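Phytochromobilin synthase (PDB 6KME) binds biliverdin IX alpha and probably reduces it with electrons from ferredoxin to phytochromobilin, the chromophore precursor of phytochromes. Local coordinates at residues 242-245 against 246-250; 255-259 against 260-264; 289-292 against 293-296. The protein carries 1 engineered substitution. All coordinates share one frame; numbering follows the deposited sequence. Where two conformers were deposited one is given.

Interaction 1 of 3, residues 242-245 against 246-250; sequences HGVL and KRLIG. With BLA (biliverdine IX alpha), chain B.
Val244 O takes the N-H of Leu248 at 3.0 Å, while CG1 of the same valine meets Leu248 CD1 at 4.1 Å, so backbone and side chain join the same two residues one turn apart on helix 242-249. The neighbouring carbonyls are served in the same i to i+4 pattern: His242 O by Lys246 N, Gly243 O by Arg247 N, and Leu245 O by Ile249 N, the last bond being nearly straight at the hydrogen (172°) and 3.0 Å long. Leu245 O also draws a weak bond from Leu248 N. At the end of the helix Gly250 N turns back weakly to Lys246 O, and the positive phi of Gly250 marks the exit. Two bonds leave the turn: His242 NE2 bonds to Arg235 O, and the backbone of Leu248 pairs with that of Met65. The Val244 chi1 of 173° turns CG2 beside the backbone N and onto biliverdin, 3.8 Å from its methyl CMD. The ligand's vinyl carbon CBC packs against both residues of this face, 3.8 Å from Val244 CG1 and 3.8 Å from Leu245 CD2. With an alanine at Val244 both branches go, and the pigment's CMD methyl and CBC vinyl carbon would probably lose much of their apolar support on this side. The carbonyls of residues 242-245 are thus taken up by N-H groups of the next turn, and the nearest contacts to the tetrapyrrole are hydrocarbon, so this side probably contributes fit rather than polar recognition.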
# COMPACT_ATOMS: atom_id res chain seq x y z
N HIS A 242 8.36 9.27 -1.16
CA HIS A 242 9.79 9.20 -0.91
C HIS A 242 10.42 10.59 -0.82
O HIS A 242 11.36 10.79 -0.04
CB HIS A 242 10.46 8.37 -2.02
CG HIS A 242 10.03 6.93 -2.00
ND1 HIS A 242 9.33 6.38 -0.95
CD2 HIS A 242 10.20 5.94 -2.91
CE1 HIS A 242 9.08 5.11 -1.21
NE2 HIS A 242 9.60 4.81 -2.39
N GLY A 243 9.89 11.56 -1.57
CA GLY A 243 10.42 12.91 -1.50
C GLY A 243 10.22 13.54 -0.13
O GLY A 243 11.09 14.23 0.38
N VAL A 244 9.06 13.29 0.48
CA VAL A 244 8.81 13.83 1.82
C VAL A 244 9.76 13.19 2.83
O VAL A 244 10.33 13.87 3.68
CB VAL A 244 7.34 13.63 2.21
CG1 VAL A 244 7.14 14.02 3.67
CG2 VAL A 244 6.41 14.47 1.32
N LEU A 245 9.92 11.86 2.76
CA LEU A 245 10.85 11.18 3.65
C LEU A 245 12.27 11.74 3.50
O LEU A 245 12.96 11.98 4.50
CB LEU A 245 10.84 9.68 3.38
CG LEU A 245 9.54 8.94 3.71
CD1 LEU A 245 9.64 7.44 3.35
CD2 LEU A 245 9.19 9.12 5.18
N LYS A 246 12.71 11.96 2.26
CA LYS A 246 14.06 12.49 2.03
C LYS A 246 14.24 13.86 2.65
O LYS A 246 15.30 14.16 3.21
CB LYS A 246 14.37 12.53 0.53
CG LYS A 246 14.49 11.12 -0.03
CD LYS A 246 14.68 11.09 -1.53
CE LYS A 246 14.79 9.65 -2.03
NZ LYS A 246 15.00 9.60 -3.51
N ARG A 247 13.21 14.71 2.58
CA ARG A 247 13.28 16.03 3.21
C ARG A 247 13.35 15.93 4.73
O ARG A 247 14.03 16.72 5.38
CB ARG A 247 12.08 16.88 2.78
CG ARG A 247 11.80 18.06 3.71
CD ARG A 247 10.86 19.09 3.10
NE ARG A 247 9.56 18.54 2.74
CZ ARG A 247 8.61 18.20 3.61
NH1 ARG A 247 8.83 18.32 4.91
NH2 ARG A 247 7.46 17.72 3.17
N LEU A 248 12.65 14.94 5.31
CA LEU A 248 12.59 14.85 6.77
C LEU A 248 13.89 14.31 7.35
O LEU A 248 14.46 14.92 8.27
CB LEU A 248 11.41 13.97 7.19
CG LEU A 248 10.01 14.55 6.97
CD1 LEU A 248 8.96 13.49 7.28
CD2 LEU A 248 9.79 15.76 7.86
N ILE A 249 14.39 13.17 6.85
CA ILE A 249 15.50 12.49 7.50
C ILE A 249 16.73 12.37 6.61
O ILE A 249 17.72 11.74 7.00
CB ILE A 249 15.07 11.11 8.03
CG1 ILE A 249 14.55 10.21 6.90
CG2 ILE A 249 14.05 11.26 9.16
CD1 ILE A 249 14.26 8.73 7.39
N GLY A 250 16.71 12.97 5.42
CA GLY A 250 17.85 12.95 4.53
C GLY A 250 17.83 11.74 3.60
O GLY A 250 17.15 10.75 3.85
CHA BLA B . 0.46 11.62 -3.94
NA BLA B . 0.30 9.05 -3.59
C1A BLA B . 0.09 10.21 -4.36
C2A BLA B . -0.53 9.78 -5.62
C3A BLA B . -0.67 8.32 -5.56
C4A BLA B . -0.15 7.90 -4.29
CMA BLA B . -1.27 7.37 -6.59
CAA BLA B . -0.90 10.78 -6.75
CBA BLA B . 0.34 11.10 -7.54
CGA BLA B . 0.53 10.08 -8.73
O1A BLA B . -0.46 10.02 -9.40
O2A BLA B . 1.61 9.57 -8.75
CHB BLA B . -0.08 6.48 -3.71
NB BLA B . 0.59 5.09 -5.59
C1B BLA B . 0.37 5.26 -4.20
C2B BLA B . 0.31 3.76 -3.69
C3B BLA B . 0.73 2.90 -4.69
C4B BLA B . 0.98 3.76 -5.93
CMB BLA B . 0.07 3.47 -2.22
OB BLA B . 1.44 3.49 -7.03
CAB BLA B . 0.96 1.42 -4.93
CBB BLA B . 1.45 0.63 -5.92
NC BLA B . 2.38 9.53 0.54
C1C BLA B . 2.52 8.35 1.30
C2C BLA B . 3.50 8.70 2.43
C3C BLA B . 3.86 10.04 2.26
C4C BLA B . 3.14 10.61 1.02
CMC BLA B . 3.87 7.62 3.45
OC BLA B . 1.89 7.37 0.95
CAC BLA B . 4.80 10.80 3.12
CBC BLA B . 5.91 10.46 3.82
CHD BLA B . 3.10 11.81 0.35
ND BLA B . 1.69 11.31 -1.77
C1D BLA B . 2.40 12.10 -0.96
C2D BLA B . 2.49 13.53 -1.49
C3D BLA B . 1.78 13.56 -2.67
C4D BLA B . 1.23 12.12 -2.91
CMD BLA B . 3.26 14.58 -0.72
CAD BLA B . 1.48 14.68 -3.68
CBD BLA B . 2.69 15.10 -4.49
CGD BLA B . 3.20 14.02 -5.55
O1D BLA B . 4.40 13.83 -5.46
O2D BLA B . 2.31 13.58 -6.27

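Interaction 2 of 3, residues 255-259 against 260-264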
# COMPACT_ATOMS: atom_id res chain seq x y z
N LYS A 255 16.40 6.24 2.15
CA LYS A 255 16.57 5.04 1.32
C LYS A 255 16.65 3.78 2.18
O LYS A 255 16.15 2.71 1.80
CB LYS A 255 17.81 5.18 0.45
N ASP A 256 17.26 3.90 3.36
CA ASP A 256 17.32 2.76 4.27
C ASP A 256 15.93 2.39 4.78
O ASP A 256 15.54 1.22 4.73
CB ASP A 256 18.27 3.09 5.42
CG ASP A 256 18.48 1.92 6.35
OD1 ASP A 256 19.38 1.10 6.08
OD2 ASP A 256 17.74 1.82 7.35
N VAL A 257 15.16 3.37 5.26
CA VAL A 257 13.81 3.10 5.74
C VAL A 257 12.93 2.54 4.63
O VAL A 257 12.10 1.65 4.85
CB VAL A 257 13.18 4.38 6.33
CG1 VAL A 257 11.68 4.17 6.58
CG2 VAL A 257 13.87 4.79 7.63
N ILE A 258 13.10 3.04 3.41
CA ILE A 258 12.25 2.62 2.30
C ILE A 258 12.51 1.17 1.93
O ILE A 258 11.58 0.36 1.81
CB ILE A 258 12.45 3.57 1.10
CG1 ILE A 258 11.81 4.93 1.40
CG2 ILE A 258 11.91 2.95 -0.18
CD1 ILE A 258 12.33 6.09 0.53
N THR A 259 13.78 0.81 1.74
CA THR A 259 14.11 -0.51 1.23
C THR A 259 14.19 -1.59 2.31
O THR A 259 13.99 -2.77 2.00
CB THR A 259 15.45 -0.47 0.49
OG1 THR A 259 16.46 0.00 1.39
CG2 THR A 259 15.35 0.45 -0.72
N LYS A 260 14.50 -1.22 3.55
CA LYS A 260 14.66 -2.22 4.61
C LYS A 260 13.49 -2.28 5.57
O LYS A 260 13.37 -3.27 6.32
CB LYS A 260 15.95 -1.95 5.40
CG LYS A 260 17.21 -2.04 4.54
CD LYS A 260 18.44 -2.24 5.41
CE LYS A 260 19.72 -2.00 4.62
NZ LYS A 260 19.96 -0.55 4.37
N PHE A 261 12.61 -1.27 5.58
CA PHE A 261 11.45 -1.30 6.46
C PHE A 261 10.15 -1.26 5.66
O PHE A 261 9.41 -2.25 5.66
CB PHE A 261 11.51 -0.17 7.50
CG PHE A 261 10.33 -0.14 8.43
CD1 PHE A 261 10.26 -1.03 9.50
CD2 PHE A 261 9.26 0.73 8.19
CE1 PHE A 261 9.17 -1.02 10.35
CE2 PHE A 261 8.17 0.75 9.04
CZ PHE A 261 8.11 -0.14 10.12
N LEU A 262 9.84 -0.15 4.98
CA LEU A 262 8.53 -0.03 4.34
C LEU A 262 8.33 -1.11 3.29
O LEU A 262 7.24 -1.68 3.18
CB LEU A 262 8.38 1.36 3.69
CG LEU A 262 8.34 2.53 4.68
CD1 LEU A 262 8.38 3.84 3.92
CD2 LEU A 262 7.08 2.45 5.56
N PHE A 263 9.36 -1.39 2.49
CA PHE A 263 9.26 -2.40 1.46
C PHE A 263 10.30 -3.48 1.68
O PHE A 263 10.87 -4.03 0.74
CB PHE A 263 9.30 -1.75 0.08
CG PHE A 263 8.24 -0.70 -0.04
CD1 PHE A 263 6.90 -1.07 -0.00
CD2 PHE A 263 8.56 0.64 -0.01
CE1 PHE A 263 5.90 -0.11 -0.03
CE2 PHE A 263 7.57 1.61 -0.05
CZ PHE A 263 6.24 1.23 -0.05
N ASN A 264 10.54 -3.77 2.96
CA ASN A 264 11.34 -4.91 3.37
C ASN A 264 10.96 -6.13 2.55
O ASN A 264 9.77 -6.42 2.36
CB ASN A 264 11.13 -5.17 4.87
CG ASN A 264 11.86 -6.41 5.35
OD1 ASN A 264 11.34 -7.52 5.24
ND2 ASN A 264 13.05 -6.23 5.90
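The C-terminal end of helix 251-262 widens here into a pi-type turn, and its bonding shifts from four-residue to five-residue spacing. Lys260 N still bonds to Asp256 O, but Val257 O accepts twice. Phe261 N lies 47° out of the Val257 carbonyl plane, whereas Leu262 N meets Val257 O nearly straight on at 2.9 Å. Phe263 N then reaches Ile258 O, also 2.9 Å away. One turn earlier, Thr259 OG1 donates to Lys255 O at 2.8 Å, from the opposite face of that carbonyl to Thr259 N; chi1 of 58° sets the hydroxyl between the backbone N and the carbonyl carbon, turned back along the helix. Beyond the last turn, Asn264 ND2 bonds to Lys260 O at 3.0 Å, with the oxygen close to the amide plane. On the outer side Asp256 and Lys260 form a salt bridge, their side chains crossing obliquely and the lysine chain bending at its last torsion to bring NZ to OD1. The modelled separation is very short and its exact value doubtful. Asp256 OD2 is held by Tyr59 OH of strand 51-63. The apolar side is hydrocarbon packing: Val257 CG1 sits 4.2 Å from Leu262 CG, and Ile258 CG2 lies 4.1 Å from Phe263 CD2. Leu262 CB lies above one face of the Phe263 ring, near its rim, and the ring also makes a cation-pi contact with Arg85. The chemistry is therefore divided, ion pair and hydroxyl serving the more exposed flank while hydrocarbon faces the interior, and the extra bond at Val257 O ties both widths of helix turn to one carbonyl.

Interaction 3 of 3, residues 289-292 against 293-296; sequences NEKR and SMIG. With BLA (biliverdine IX alpha), chain B.
Apolar and sulfur contacts join Asn289 and Lys291 to Met294: the thioether SD lies 3.5 Å from Asn289 ND2, and the methyl CE lies 4.1 Å from Lys291 CE. The methionine chain folds at chi2 and chi3 (-51° and -58°), which brings SD and CE back over the preceding residues. Water makes a second link, donating to Met294 O at 2.7 Å and accepting a weak bond from Lys291 NZ. This loop, leading into strand 297-298, is shaped by two side-chain-to-backbone motifs. Asn289 OD1 accepts from Lys291 N at 2.9 Å in an Asx turn, and Ser293 OG accepts from Gly296 N in an ST motif while also bonding to Glu170. Tyr281 OH bonds to Arg292 O. At the backbone angles of Gly296 a CB would be jammed against the preceding carbonyl O. Hydrogen bonds to the ligand are made by Arg292, which reaches from the loop into the biliverdin pocket. Arg292 NH2 donates to biliverdin O1D at 2.8 Å, and NH1 divides between O2D at 3.1 Å and O2A at 3.0 Å, so one guanidinium bridges both propionates. O1D meets the guanidinium at its edge, near its plane.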
# COMPACT_ATOMS: atom_id res chain seq x y z
N ASN A 289 14.95 6.21 -15.22
CA ASN A 289 14.40 7.50 -15.62
C ASN A 289 13.82 8.25 -14.41
O ASN A 289 13.09 7.67 -13.60
CB ASN A 289 13.32 7.28 -16.68
CG ASN A 289 12.97 8.55 -17.43
OD1 ASN A 289 12.70 9.59 -16.83
ND2 ASN A 289 12.99 8.47 -18.76
N GLU A 290 14.13 9.55 -14.31
CA GLU A 290 13.65 10.35 -13.19
C GLU A 290 12.14 10.52 -13.17
O GLU A 290 11.58 10.86 -12.13
CB GLU A 290 14.29 11.75 -13.22
CG GLU A 290 15.70 11.81 -12.70
CD GLU A 290 16.30 13.20 -12.83
OE1 GLU A 290 15.75 14.01 -13.61
OE2 GLU A 290 17.31 13.48 -12.14
N LYS A 291 11.47 10.31 -14.30
CA LYS A 291 10.01 10.42 -14.32
C LYS A 291 9.39 9.37 -13.43
O LYS A 291 9.81 8.21 -13.42
CB LYS A 291 9.48 10.27 -15.74
CG LYS A 291 9.85 11.42 -16.65
CD LYS A 291 8.93 11.45 -17.85
CE LYS A 291 9.54 10.73 -19.02
NZ LYS A 291 9.67 11.64 -20.20
N ARG A 292 8.36 9.76 -12.67
CA ARG A 292 7.55 8.76 -11.97
C ARG A 292 6.80 7.87 -12.95
O ARG A 292 6.71 6.65 -12.75
CB ARG A 292 6.57 9.44 -11.01
CG ARG A 292 5.80 8.43 -10.11
CD ARG A 292 4.90 9.14 -9.09
NE ARG A 292 5.65 10.13 -8.31
CZ ARG A 292 5.08 11.11 -7.62
NH1 ARG A 292 3.77 11.24 -7.61
NH2 ARG A 292 5.84 11.97 -6.95
N SER A 293 6.28 8.45 -14.03
CA SER A 293 5.40 7.76 -14.97
C SER A 293 5.97 7.91 -16.37
O SER A 293 6.08 9.03 -16.88
CB SER A 293 3.98 8.35 -14.92
OG SER A 293 3.13 7.70 -15.87
N MET A 294 6.33 6.78 -17.00
CA MET A 294 6.75 6.83 -18.40
C MET A 294 5.56 7.11 -19.32
O MET A 294 5.72 7.74 -20.37
CB MET A 294 7.43 5.52 -18.81
CG MET A 294 8.84 5.30 -18.20
SD MET A 294 10.00 6.67 -18.39
CE MET A 294 10.07 6.84 -20.18
N ILE A 295 4.37 6.61 -18.96
CA ILE A 295 3.17 6.80 -19.77
C ILE A 295 2.63 8.22 -19.63
O ILE A 295 2.21 8.85 -20.61
CB ILE A 295 2.12 5.74 -19.37
CG1 ILE A 295 2.60 4.34 -19.76
CG2 ILE A 295 0.74 6.05 -19.98
CD1 ILE A 295 1.88 3.21 -19.01
N GLY A 296 2.66 8.76 -18.42
CA GLY A 296 1.96 9.97 -18.04
C GLY A 296 0.76 9.66 -17.16
O GLY A 296 0.31 8.52 -17.05
CHA BLA B . 0.46 11.62 -3.94
NA BLA B . 0.30 9.05 -3.59
C1A BLA B . 0.09 10.21 -4.36
C2A BLA B . -0.53 9.78 -5.62
C3A BLA B . -0.67 8.32 -5.56
C4A BLA B . -0.15 7.90 -4.29
CMA BLA B . -1.27 7.37 -6.59
CAA BLA B . -0.90 10.78 -6.75
CBA BLA B . 0.34 11.10 -7.54
CGA BLA B . 0.53 10.08 -8.73
O1A BLA B . -0.46 10.02 -9.40
O2A BLA B . 1.61 9.57 -8.75
CHB BLA B . -0.08 6.48 -3.71
NB BLA B . 0.59 5.09 -5.59
C1B BLA B . 0.37 5.26 -4.20
C2B BLA B . 0.31 3.76 -3.69
C3B BLA B . 0.73 2.90 -4.69
C4B BLA B . 0.98 3.76 -5.93
CMB BLA B . 0.07 3.47 -2.22
OB BLA B . 1.44 3.49 -7.03
CAB BLA B . 0.96 1.42 -4.93
CBB BLA B . 1.45 0.63 -5.92
NC BLA B . 2.38 9.53 0.54
C1C BLA B . 2.52 8.35 1.30
C2C BLA B . 3.50 8.70 2.43
C3C BLA B . 3.86 10.04 2.26
C4C BLA B . 3.14 10.61 1.02
CMC BLA B . 3.87 7.62 3.45
OC BLA B . 1.89 7.37 0.95
CAC BLA B . 4.80 10.80 3.12
CBC BLA B . 5.91 10.46 3.82
CHD BLA B . 3.10 11.81 0.35
ND BLA B . 1.69 11.31 -1.77
C1D BLA B . 2.40 12.10 -0.96
C2D BLA B . 2.49 13.53 -1.49
C3D BLA B . 1.78 13.56 -2.67
C4D BLA B . 1.23 12.12 -2.91
CMD BLA B . 3.26 14.58 -0.72
CAD BLA B . 1.48 14.68 -3.68
CBD BLA B . 2.69 15.10 -4.49
CGD BLA B . 3.20 14.02 -5.55
O1D BLA B . 4.40 13.83 -5.46
O2D BLA B . 2.31 13.58 -6.27
O HOH W 1 7.39 9.70 -21.03

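The three contacts follow one another along the chain. Interactions 1 and 2 lie on the consecutive helices 242-249 and 251-262, with centres 13 Å apart, and they touch: Leu245 packs on Ile258 and Leu262, and Ile249 on Val257. Both helices also lean on strand 81-91 of the seven-stranded antiparallel sheet. Interaction 3 comes later, in the loop before strand 297-298, its centre about 20 Å from that of interaction 1 and 22 Å from that of interaction 2, and it touches neither. Biliverdin links interactions 1 and 3, both of which it touches: residues 242-245 meet its vinyl and methyl groups, while the 289-292 loop holds its propionates, so different groups of the pigment meet hydrocarbon in one contact and a guanidinium in the other.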